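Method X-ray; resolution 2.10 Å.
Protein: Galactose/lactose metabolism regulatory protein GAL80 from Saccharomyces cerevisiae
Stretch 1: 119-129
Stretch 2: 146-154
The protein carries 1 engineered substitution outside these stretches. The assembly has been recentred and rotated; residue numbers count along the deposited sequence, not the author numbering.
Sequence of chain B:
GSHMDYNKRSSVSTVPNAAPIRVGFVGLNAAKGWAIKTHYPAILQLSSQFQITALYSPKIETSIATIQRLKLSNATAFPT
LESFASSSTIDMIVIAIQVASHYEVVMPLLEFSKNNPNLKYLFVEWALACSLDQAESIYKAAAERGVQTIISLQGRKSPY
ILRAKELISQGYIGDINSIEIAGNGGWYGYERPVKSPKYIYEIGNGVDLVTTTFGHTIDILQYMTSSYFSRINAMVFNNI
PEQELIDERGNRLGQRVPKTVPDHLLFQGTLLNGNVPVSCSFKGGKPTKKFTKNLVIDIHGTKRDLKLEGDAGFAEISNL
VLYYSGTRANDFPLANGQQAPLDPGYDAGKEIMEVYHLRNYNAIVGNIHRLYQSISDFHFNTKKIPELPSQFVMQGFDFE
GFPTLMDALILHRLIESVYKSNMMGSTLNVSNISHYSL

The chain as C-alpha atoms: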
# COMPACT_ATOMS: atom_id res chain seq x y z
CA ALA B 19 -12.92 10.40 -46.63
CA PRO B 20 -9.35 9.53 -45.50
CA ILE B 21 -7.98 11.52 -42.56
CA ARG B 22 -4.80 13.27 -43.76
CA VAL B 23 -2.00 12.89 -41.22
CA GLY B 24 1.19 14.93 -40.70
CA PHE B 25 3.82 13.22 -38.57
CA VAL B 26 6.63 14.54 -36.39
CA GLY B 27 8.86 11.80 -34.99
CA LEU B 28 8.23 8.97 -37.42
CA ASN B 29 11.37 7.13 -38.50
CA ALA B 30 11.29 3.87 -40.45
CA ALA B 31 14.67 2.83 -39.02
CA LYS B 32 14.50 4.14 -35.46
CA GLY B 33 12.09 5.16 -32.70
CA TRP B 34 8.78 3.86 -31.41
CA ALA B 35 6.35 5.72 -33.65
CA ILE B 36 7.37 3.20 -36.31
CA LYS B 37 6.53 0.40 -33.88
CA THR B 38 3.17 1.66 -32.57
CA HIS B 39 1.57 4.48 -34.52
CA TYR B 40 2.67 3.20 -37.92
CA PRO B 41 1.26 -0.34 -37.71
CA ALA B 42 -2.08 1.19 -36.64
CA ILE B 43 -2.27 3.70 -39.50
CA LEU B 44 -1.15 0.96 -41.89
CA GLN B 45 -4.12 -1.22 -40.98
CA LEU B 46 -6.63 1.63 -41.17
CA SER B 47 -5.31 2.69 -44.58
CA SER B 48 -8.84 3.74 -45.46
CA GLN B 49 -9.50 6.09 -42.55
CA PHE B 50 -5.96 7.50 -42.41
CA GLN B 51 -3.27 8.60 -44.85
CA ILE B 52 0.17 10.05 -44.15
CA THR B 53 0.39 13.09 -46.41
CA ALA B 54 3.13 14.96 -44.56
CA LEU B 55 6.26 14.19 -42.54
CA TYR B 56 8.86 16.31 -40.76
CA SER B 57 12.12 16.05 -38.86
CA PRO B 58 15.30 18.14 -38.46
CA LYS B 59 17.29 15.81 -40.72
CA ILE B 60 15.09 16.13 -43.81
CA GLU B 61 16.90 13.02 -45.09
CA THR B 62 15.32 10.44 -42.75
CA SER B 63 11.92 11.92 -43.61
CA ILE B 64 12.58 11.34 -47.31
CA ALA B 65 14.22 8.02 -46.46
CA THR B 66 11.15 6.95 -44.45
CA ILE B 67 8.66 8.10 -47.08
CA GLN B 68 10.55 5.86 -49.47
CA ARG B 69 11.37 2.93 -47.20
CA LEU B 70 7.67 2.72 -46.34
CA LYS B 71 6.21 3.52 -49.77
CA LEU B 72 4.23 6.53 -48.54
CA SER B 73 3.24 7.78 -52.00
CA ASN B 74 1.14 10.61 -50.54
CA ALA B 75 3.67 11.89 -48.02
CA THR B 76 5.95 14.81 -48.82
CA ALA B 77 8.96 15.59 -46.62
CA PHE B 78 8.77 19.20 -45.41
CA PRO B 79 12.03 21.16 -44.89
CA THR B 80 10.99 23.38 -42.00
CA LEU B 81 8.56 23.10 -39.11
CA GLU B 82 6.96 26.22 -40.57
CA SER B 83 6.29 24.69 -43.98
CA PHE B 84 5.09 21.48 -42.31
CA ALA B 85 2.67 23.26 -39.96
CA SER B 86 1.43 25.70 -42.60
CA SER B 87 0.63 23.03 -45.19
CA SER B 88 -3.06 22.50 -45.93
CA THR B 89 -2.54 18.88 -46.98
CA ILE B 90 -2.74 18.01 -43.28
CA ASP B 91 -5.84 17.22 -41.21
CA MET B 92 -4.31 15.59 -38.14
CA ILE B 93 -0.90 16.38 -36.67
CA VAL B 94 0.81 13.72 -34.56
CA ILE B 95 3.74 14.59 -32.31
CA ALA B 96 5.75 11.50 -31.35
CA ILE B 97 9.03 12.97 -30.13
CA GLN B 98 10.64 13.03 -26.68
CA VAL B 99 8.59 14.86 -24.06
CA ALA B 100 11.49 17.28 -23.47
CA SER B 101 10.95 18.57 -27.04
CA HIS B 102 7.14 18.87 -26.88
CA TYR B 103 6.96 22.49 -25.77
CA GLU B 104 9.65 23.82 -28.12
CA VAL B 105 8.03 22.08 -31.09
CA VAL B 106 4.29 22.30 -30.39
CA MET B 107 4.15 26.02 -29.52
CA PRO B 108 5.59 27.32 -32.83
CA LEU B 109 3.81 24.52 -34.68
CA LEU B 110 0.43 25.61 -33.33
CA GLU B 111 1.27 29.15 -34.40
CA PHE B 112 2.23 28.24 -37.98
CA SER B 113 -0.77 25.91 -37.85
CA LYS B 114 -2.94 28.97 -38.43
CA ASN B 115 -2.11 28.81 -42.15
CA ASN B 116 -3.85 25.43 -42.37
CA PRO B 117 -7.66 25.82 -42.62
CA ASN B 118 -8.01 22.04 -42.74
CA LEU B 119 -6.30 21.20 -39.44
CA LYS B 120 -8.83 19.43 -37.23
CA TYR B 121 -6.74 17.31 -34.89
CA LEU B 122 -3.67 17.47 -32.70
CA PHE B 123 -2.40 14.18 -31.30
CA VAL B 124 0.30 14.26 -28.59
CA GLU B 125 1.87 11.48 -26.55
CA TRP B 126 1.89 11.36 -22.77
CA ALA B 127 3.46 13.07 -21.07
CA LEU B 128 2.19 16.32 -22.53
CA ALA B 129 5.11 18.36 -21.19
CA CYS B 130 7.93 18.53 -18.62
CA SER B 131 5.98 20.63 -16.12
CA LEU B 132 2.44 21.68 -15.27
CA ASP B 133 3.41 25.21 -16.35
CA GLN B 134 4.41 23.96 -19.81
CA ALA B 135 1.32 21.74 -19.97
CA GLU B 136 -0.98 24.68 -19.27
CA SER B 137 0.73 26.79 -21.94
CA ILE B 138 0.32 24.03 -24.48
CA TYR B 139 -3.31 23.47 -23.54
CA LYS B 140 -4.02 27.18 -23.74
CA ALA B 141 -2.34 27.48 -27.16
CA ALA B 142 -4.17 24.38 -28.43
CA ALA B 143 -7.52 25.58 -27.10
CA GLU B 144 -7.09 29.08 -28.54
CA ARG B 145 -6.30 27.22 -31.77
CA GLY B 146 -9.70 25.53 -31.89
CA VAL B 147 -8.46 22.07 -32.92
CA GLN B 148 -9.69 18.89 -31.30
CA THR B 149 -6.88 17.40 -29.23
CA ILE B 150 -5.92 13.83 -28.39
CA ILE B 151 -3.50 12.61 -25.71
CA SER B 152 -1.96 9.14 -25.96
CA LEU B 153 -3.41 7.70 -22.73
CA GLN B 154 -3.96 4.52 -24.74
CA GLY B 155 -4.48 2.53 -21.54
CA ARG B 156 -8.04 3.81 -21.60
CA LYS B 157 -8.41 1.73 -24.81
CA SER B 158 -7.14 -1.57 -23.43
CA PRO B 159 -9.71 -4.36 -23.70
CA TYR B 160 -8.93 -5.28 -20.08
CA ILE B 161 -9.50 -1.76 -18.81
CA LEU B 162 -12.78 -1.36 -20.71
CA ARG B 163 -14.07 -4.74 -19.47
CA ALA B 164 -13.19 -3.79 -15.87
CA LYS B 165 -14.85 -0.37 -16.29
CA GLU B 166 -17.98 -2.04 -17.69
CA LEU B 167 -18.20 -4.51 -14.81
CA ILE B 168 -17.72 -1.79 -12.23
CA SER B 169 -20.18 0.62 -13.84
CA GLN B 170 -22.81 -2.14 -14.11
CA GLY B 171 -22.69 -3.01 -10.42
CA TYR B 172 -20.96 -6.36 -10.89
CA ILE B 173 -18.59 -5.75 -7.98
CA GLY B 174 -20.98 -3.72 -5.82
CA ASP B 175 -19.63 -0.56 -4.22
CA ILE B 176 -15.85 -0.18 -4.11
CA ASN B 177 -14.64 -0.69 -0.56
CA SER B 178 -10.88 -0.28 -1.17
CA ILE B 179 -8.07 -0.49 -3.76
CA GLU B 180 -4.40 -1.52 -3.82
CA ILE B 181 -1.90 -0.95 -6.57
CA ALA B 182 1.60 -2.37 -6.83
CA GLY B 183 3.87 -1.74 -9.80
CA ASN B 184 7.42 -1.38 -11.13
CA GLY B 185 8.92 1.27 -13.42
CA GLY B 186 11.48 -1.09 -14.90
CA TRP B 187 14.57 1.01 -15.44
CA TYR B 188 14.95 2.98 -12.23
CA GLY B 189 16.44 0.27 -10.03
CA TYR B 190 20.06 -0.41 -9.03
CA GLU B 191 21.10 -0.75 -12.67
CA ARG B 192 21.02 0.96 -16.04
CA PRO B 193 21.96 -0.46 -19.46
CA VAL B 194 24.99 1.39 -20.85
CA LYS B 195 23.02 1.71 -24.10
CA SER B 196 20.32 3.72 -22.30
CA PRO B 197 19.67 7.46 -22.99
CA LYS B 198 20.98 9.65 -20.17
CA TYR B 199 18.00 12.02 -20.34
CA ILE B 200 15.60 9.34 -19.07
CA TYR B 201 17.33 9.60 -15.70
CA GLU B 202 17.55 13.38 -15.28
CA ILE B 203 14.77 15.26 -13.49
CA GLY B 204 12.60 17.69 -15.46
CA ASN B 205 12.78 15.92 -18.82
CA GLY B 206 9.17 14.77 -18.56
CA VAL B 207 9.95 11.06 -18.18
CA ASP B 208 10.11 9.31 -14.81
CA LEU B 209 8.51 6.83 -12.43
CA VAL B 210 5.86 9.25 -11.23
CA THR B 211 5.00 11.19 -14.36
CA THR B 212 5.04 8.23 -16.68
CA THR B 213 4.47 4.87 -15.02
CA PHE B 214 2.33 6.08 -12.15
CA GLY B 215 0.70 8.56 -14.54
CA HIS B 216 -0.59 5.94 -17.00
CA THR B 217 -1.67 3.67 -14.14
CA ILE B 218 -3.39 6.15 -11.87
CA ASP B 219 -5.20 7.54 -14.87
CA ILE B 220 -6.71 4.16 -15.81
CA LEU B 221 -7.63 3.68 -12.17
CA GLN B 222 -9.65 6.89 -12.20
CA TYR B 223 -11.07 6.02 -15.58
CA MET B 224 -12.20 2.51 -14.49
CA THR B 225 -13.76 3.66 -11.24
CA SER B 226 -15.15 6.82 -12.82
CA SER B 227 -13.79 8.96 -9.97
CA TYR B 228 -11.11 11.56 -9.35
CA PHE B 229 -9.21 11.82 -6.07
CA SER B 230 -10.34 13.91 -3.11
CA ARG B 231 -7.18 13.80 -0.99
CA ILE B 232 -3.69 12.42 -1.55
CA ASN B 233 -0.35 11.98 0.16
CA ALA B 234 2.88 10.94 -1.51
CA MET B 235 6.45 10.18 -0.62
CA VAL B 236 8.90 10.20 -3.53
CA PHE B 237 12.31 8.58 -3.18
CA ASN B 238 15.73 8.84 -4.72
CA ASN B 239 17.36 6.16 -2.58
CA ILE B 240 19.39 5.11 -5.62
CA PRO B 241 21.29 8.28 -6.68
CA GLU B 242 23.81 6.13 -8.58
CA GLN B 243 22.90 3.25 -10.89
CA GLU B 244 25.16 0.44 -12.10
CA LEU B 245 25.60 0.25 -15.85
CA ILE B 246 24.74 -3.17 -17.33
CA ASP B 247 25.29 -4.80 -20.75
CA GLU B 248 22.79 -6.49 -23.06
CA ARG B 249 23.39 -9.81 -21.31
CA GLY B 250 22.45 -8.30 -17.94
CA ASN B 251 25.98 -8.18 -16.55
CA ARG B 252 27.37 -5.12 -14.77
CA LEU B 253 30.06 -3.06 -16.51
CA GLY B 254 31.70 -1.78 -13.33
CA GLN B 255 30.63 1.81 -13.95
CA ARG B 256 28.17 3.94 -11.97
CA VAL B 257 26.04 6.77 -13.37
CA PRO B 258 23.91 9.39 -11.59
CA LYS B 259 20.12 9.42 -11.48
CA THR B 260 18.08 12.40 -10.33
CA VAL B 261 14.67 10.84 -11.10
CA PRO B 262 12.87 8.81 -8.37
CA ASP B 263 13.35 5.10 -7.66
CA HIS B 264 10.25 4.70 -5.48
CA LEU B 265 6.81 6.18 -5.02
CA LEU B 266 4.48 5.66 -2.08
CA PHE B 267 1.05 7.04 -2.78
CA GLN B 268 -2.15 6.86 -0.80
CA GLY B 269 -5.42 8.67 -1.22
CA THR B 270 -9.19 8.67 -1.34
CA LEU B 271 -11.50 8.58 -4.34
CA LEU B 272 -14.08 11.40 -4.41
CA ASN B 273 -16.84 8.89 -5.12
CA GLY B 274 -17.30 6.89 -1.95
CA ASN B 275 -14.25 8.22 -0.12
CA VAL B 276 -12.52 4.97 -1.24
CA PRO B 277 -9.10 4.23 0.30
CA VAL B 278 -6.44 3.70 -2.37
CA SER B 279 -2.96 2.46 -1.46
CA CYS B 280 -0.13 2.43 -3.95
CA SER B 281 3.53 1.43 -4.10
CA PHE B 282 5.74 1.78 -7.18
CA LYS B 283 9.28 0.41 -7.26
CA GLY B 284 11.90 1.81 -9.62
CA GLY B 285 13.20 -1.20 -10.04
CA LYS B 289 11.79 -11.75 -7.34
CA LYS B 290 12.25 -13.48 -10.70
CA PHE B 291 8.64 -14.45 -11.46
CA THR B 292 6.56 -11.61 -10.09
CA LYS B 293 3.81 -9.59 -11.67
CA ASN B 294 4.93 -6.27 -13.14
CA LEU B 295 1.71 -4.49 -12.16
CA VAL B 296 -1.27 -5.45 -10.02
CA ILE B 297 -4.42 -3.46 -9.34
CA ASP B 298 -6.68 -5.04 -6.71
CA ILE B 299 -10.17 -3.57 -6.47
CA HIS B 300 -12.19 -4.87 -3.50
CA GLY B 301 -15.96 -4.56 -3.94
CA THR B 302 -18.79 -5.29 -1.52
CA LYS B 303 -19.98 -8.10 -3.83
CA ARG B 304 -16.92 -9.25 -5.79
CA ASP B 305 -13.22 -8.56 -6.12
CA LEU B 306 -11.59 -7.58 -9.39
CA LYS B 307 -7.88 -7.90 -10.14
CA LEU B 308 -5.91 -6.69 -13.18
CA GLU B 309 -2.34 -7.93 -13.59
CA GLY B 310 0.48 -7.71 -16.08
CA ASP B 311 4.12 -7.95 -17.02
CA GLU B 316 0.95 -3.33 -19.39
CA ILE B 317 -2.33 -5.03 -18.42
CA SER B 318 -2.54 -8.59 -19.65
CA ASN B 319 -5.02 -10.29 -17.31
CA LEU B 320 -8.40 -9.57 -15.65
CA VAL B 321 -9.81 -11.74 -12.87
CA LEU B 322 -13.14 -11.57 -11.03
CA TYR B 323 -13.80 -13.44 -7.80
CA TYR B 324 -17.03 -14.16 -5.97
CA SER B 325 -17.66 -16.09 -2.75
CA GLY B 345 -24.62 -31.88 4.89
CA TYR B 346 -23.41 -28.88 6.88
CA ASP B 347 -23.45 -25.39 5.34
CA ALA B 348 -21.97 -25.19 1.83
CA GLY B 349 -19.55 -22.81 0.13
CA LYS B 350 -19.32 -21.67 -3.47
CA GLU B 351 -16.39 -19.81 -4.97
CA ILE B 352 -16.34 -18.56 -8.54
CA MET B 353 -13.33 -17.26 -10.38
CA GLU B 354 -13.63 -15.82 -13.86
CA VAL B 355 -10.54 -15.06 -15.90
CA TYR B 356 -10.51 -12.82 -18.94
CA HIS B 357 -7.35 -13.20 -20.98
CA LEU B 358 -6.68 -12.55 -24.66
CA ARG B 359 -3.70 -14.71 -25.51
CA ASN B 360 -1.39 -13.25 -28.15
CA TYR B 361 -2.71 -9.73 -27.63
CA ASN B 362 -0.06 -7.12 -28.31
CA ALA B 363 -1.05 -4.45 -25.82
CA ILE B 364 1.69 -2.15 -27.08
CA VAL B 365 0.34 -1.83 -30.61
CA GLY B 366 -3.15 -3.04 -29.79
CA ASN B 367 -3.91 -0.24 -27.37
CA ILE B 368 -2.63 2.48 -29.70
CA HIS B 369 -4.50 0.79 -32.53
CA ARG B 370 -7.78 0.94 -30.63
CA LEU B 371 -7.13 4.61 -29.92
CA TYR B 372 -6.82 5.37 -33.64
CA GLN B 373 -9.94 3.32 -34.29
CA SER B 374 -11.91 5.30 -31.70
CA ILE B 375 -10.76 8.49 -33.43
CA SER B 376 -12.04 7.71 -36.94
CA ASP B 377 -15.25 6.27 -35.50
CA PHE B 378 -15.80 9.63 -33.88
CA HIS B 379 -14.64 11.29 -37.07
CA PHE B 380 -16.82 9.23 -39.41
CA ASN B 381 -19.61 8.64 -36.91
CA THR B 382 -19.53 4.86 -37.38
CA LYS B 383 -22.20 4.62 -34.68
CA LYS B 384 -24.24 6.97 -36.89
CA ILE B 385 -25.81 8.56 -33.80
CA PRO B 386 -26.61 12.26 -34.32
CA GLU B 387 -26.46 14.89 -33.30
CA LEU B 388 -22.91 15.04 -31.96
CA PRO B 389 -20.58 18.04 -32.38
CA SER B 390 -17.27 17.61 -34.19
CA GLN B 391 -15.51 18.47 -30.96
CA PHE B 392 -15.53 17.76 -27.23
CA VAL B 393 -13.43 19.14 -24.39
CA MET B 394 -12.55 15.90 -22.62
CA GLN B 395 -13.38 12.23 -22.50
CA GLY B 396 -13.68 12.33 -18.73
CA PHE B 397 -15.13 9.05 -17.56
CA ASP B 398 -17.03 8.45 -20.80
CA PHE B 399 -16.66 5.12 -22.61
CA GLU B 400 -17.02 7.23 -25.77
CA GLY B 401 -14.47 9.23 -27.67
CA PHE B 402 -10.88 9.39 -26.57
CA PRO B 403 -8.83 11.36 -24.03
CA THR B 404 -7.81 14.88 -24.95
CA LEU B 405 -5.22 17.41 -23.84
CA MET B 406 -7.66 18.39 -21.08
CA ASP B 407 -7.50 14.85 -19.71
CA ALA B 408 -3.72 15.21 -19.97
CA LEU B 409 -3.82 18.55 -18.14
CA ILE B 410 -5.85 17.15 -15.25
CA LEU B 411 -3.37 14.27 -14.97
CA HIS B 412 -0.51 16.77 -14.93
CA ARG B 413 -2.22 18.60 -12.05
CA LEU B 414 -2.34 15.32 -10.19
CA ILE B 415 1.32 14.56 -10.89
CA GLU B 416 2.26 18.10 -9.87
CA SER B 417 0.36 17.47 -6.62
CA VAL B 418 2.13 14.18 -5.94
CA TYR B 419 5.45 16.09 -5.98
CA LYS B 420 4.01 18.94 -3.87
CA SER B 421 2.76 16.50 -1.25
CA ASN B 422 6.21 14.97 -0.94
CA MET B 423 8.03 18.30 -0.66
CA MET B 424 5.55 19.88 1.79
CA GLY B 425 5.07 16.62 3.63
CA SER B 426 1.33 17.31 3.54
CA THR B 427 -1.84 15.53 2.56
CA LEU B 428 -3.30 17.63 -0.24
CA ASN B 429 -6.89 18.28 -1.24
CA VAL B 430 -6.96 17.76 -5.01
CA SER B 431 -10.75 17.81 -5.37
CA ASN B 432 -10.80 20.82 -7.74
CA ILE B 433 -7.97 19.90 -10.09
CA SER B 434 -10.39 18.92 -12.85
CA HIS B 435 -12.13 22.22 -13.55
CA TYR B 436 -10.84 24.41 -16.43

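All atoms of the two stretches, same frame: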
# COMPACT_ATOMS: atom_id res chain seq x y z
N LEU B 119 -6.71 21.84 -40.68
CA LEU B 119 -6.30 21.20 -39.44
C LEU B 119 -7.48 21.01 -38.50
O LEU B 119 -8.16 21.97 -38.13
CB LEU B 119 -5.19 21.98 -38.73
CG LEU B 119 -4.54 21.20 -37.57
CD1 LEU B 119 -3.74 20.02 -38.09
CD2 LEU B 119 -3.68 22.10 -36.71
N LYS B 120 -7.71 19.76 -38.10
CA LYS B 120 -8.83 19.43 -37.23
C LYS B 120 -8.36 18.77 -35.94
O LYS B 120 -9.04 18.82 -34.92
CB LYS B 120 -9.81 18.50 -37.95
CG LYS B 120 -10.39 19.07 -39.23
CD LYS B 120 -11.30 20.25 -38.96
CE LYS B 120 -11.86 20.83 -40.25
NZ LYS B 120 -10.81 21.49 -41.08
N TYR B 121 -7.19 18.13 -36.00
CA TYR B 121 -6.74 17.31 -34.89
C TYR B 121 -5.29 17.49 -34.52
O TYR B 121 -4.42 17.60 -35.39
CB TYR B 121 -6.99 15.84 -35.20
CG TYR B 121 -8.43 15.50 -35.50
CD1 TYR B 121 -8.86 15.27 -36.80
CD2 TYR B 121 -9.36 15.42 -34.47
CE1 TYR B 121 -10.18 14.96 -37.07
CE2 TYR B 121 -10.69 15.12 -34.73
CZ TYR B 121 -11.09 14.89 -36.03
OH TYR B 121 -12.41 14.58 -36.29
N LEU B 122 -5.03 17.51 -33.21
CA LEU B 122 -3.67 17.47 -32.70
C LEU B 122 -3.51 16.31 -31.74
O LEU B 122 -4.21 16.23 -30.72
CB LEU B 122 -3.29 18.78 -32.01
CG LEU B 122 -1.91 18.75 -31.36
CD1 LEU B 122 -0.82 18.56 -32.42
CD2 LEU B 122 -1.67 20.02 -30.54
N PHE B 123 -2.59 15.41 -32.06
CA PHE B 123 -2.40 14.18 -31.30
C PHE B 123 -1.02 14.24 -30.66
O PHE B 123 -0.00 14.31 -31.36
CB PHE B 123 -2.48 13.00 -32.27
CG PHE B 123 -2.52 11.65 -31.60
CD1 PHE B 123 -2.81 10.52 -32.35
CD2 PHE B 123 -2.28 11.51 -30.25
CE1 PHE B 123 -2.85 9.27 -31.76
CE2 PHE B 123 -2.33 10.26 -29.65
CZ PHE B 123 -2.61 9.14 -30.40
N VAL B 124 -0.97 14.21 -29.32
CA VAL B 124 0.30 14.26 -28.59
C VAL B 124 0.42 13.08 -27.66
O VAL B 124 -0.56 12.63 -27.08
CB VAL B 124 0.45 15.58 -27.79
CG1 VAL B 124 1.82 15.65 -27.10
CG2 VAL B 124 0.27 16.80 -28.71
N GLU B 125 1.64 12.57 -27.50
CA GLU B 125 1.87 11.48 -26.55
C GLU B 125 1.99 11.97 -25.12
O GLU B 125 2.35 13.12 -24.88
CB GLU B 125 3.10 10.69 -26.95
CG GLU B 125 2.87 9.85 -28.18
CD GLU B 125 3.99 8.88 -28.43
OE1 GLU B 125 5.16 9.32 -28.39
OE2 GLU B 125 3.70 7.68 -28.66
N TRP B 126 1.66 11.10 -24.18
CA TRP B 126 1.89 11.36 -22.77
C TRP B 126 3.37 11.07 -22.50
O TRP B 126 3.89 10.08 -22.99
CB TRP B 126 1.00 10.47 -21.89
CG TRP B 126 1.25 10.67 -20.43
CD1 TRP B 126 1.99 9.87 -19.62
CD2 TRP B 126 0.80 11.76 -19.62
NE1 TRP B 126 2.03 10.39 -18.35
CE2 TRP B 126 1.31 11.56 -18.33
CE3 TRP B 126 0.02 12.90 -19.87
CZ2 TRP B 126 1.05 12.44 -17.27
CZ3 TRP B 126 -0.24 13.76 -18.82
CH2 TRP B 126 0.28 13.54 -17.54
N ALA B 127 4.05 11.92 -21.73
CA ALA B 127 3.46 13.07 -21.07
C ALA B 127 3.37 14.28 -21.98
O ALA B 127 4.15 14.43 -22.92
CB ALA B 127 4.28 13.43 -19.82
N LEU B 128 2.41 15.16 -21.70
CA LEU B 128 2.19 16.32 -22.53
C LEU B 128 3.41 17.24 -22.51
O LEU B 128 3.86 17.71 -23.55
CB LEU B 128 0.93 17.09 -22.08
CG LEU B 128 0.64 18.35 -22.90
CD1 LEU B 128 0.61 18.04 -24.40
CD2 LEU B 128 -0.68 18.98 -22.46
N ALA B 129 3.95 17.48 -21.32
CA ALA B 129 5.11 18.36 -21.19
C ALA B 129 5.96 17.99 -19.98
O ALA B 129 5.69 17.00 -19.29
CB ALA B 129 4.67 19.80 -21.10
N GLY B 146 -8.41 26.06 -31.48
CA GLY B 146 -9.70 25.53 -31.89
C GLY B 146 -9.72 24.07 -32.31
O GLY B 146 -10.80 23.49 -32.48
N VAL B 147 -8.55 23.46 -32.48
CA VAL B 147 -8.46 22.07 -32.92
C VAL B 147 -8.89 21.10 -31.84
O VAL B 147 -8.75 21.39 -30.64
CB VAL B 147 -7.04 21.69 -33.38
CG1 VAL B 147 -6.66 22.47 -34.65
CG2 VAL B 147 -6.04 21.98 -32.26
N GLN B 148 -9.42 19.96 -32.25
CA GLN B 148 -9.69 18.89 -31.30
C GLN B 148 -8.37 18.22 -30.96
O GLN B 148 -7.56 17.94 -31.85
CB GLN B 148 -10.65 17.86 -31.88
CG GLN B 148 -10.81 16.63 -31.00
CD GLN B 148 -11.58 16.93 -29.73
OE1 GLN B 148 -11.04 16.84 -28.62
NE2 GLN B 148 -12.84 17.30 -29.88
N THR B 149 -8.14 17.98 -29.67
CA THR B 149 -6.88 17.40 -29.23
C THR B 149 -7.04 15.97 -28.74
O THR B 149 -8.10 15.57 -28.25
CB THR B 149 -6.22 18.25 -28.12
OG1 THR B 149 -6.95 18.08 -26.90
CG2 THR B 149 -6.19 19.73 -28.50
N ILE B 150 -5.97 15.19 -28.90
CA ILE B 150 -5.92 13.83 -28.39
C ILE B 150 -4.62 13.65 -27.60
O ILE B 150 -3.57 14.12 -28.03
CB ILE B 150 -5.97 12.79 -29.53
CG1 ILE B 150 -7.14 13.07 -30.48
CG2 ILE B 150 -6.06 11.36 -28.98
CD1 ILE B 150 -6.73 13.55 -31.89
N ILE B 151 -4.70 13.00 -26.44
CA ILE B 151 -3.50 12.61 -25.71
C ILE B 151 -3.39 11.09 -25.76
O ILE B 151 -4.40 10.39 -25.64
CB ILE B 151 -3.52 13.09 -24.23
CG1 ILE B 151 -2.16 12.84 -23.55
CG2 ILE B 151 -4.62 12.40 -23.43
CD1 ILE B 151 -1.06 13.84 -24.00
N SER B 152 -2.18 10.58 -25.92
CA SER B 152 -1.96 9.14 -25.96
C SER B 152 -2.01 8.48 -24.57
O SER B 152 -1.00 7.97 -24.08
CB SER B 152 -0.64 8.81 -26.63
OG SER B 152 -0.57 7.43 -26.95
N LEU B 153 -3.18 8.50 -23.94
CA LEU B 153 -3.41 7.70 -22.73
C LEU B 153 -4.09 6.40 -23.18
O LEU B 153 -5.22 6.09 -22.79
CB LEU B 153 -4.27 8.47 -21.72
CG LEU B 153 -3.57 9.66 -21.03
CD1 LEU B 153 -4.54 10.47 -20.17
CD2 LEU B 153 -2.39 9.21 -20.18
N GLN B 154 -3.38 5.65 -24.02
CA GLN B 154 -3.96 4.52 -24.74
C GLN B 154 -4.38 3.38 -23.82
O GLN B 154 -4.99 2.40 -24.28
CB GLN B 154 -3.00 4.00 -25.81
CG GLN B 154 -1.91 3.10 -25.27
CD GLN B 154 -0.86 3.86 -24.50
OE1 GLN B 154 -0.51 4.99 -24.86
NE2 GLN B 154 -0.34 3.25 -23.45

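How are the two backbones joined? The two stretches run side by side as parallel strands, with Leu 122 beside Thr 149 and Phe 123 beside Ile 150, their N-to-C directions 20° apart, and five hydrogen bonds link them. Gln 148 N donates to Lys 120 O (2.9 Å), Leu 122 N to Gln 148 O (2.9 Å), Ile 150 N to Leu 122 O (2.7 Å), Val 124 N to Ile 150 O (2.9 Å) and Ser 152 N to Val 124 O (2.9 Å). Leu 122, Val 124, Gln 148 and Ile 150 each use both N and O, and the donor alternates between the strands along the pair. Four of the five acceptor carbonyls also receive CA-H...O contacts, such as Tyr 121 CA to Gln 148 O at 3.2 Å and Ile 151 CA to Val 124 O at 3.2 Å.

Why does Ile 150 cover more surface than any other residue here? It sits in the middle of the ladder, opposite Phe 123, with its side chain on the same sheet face as those of Tyr 121, Phe 123 and Gln 148. Its CG2 lies over one face of the Phe 123 ring, 3.9 Å from Phe 123 CE2, a CH-pi arrangement in which a methyl group meets the aromatic pi cloud. Ile 150 CD1 lies 4.0 Å from Tyr 121 CB. One branched side chain thus fills the space beside two aromatic residues.

What does Ile 151 do on the other face? Its side chain shares that face with Leu 122, Val 124 and Thr 149, and its end bends nearer the first stretch. Ile 151 CD1 comes within 4.4 Å of Val 124 CB and 4.3 Å of Leu 128 CB, while Ile 151 CG1 lies at the edge of the Trp 126 ring, 4.3 Å from Trp 126 CE3. Leu 153 covers one face of the same ring, its CD2 3.9 Å from Trp 126 CG. These are contacts between apolar groups, and the indole nitrogen finds its hydrogen bond elsewhere in the structure.

How is the beginning of the pair closed? Val 147 points toward the first stretch and covers as much surface as Ile 151. Its CG1 packs 3.6 Å from Leu 119 CD2 and its CG2 4.2 Å from Leu 122 CB, so its two methyl groups touch different leucines. This buried apolar cluster lies next to the first hydrogen bond of the ladder, from Gln 148 N to Lys 120 O.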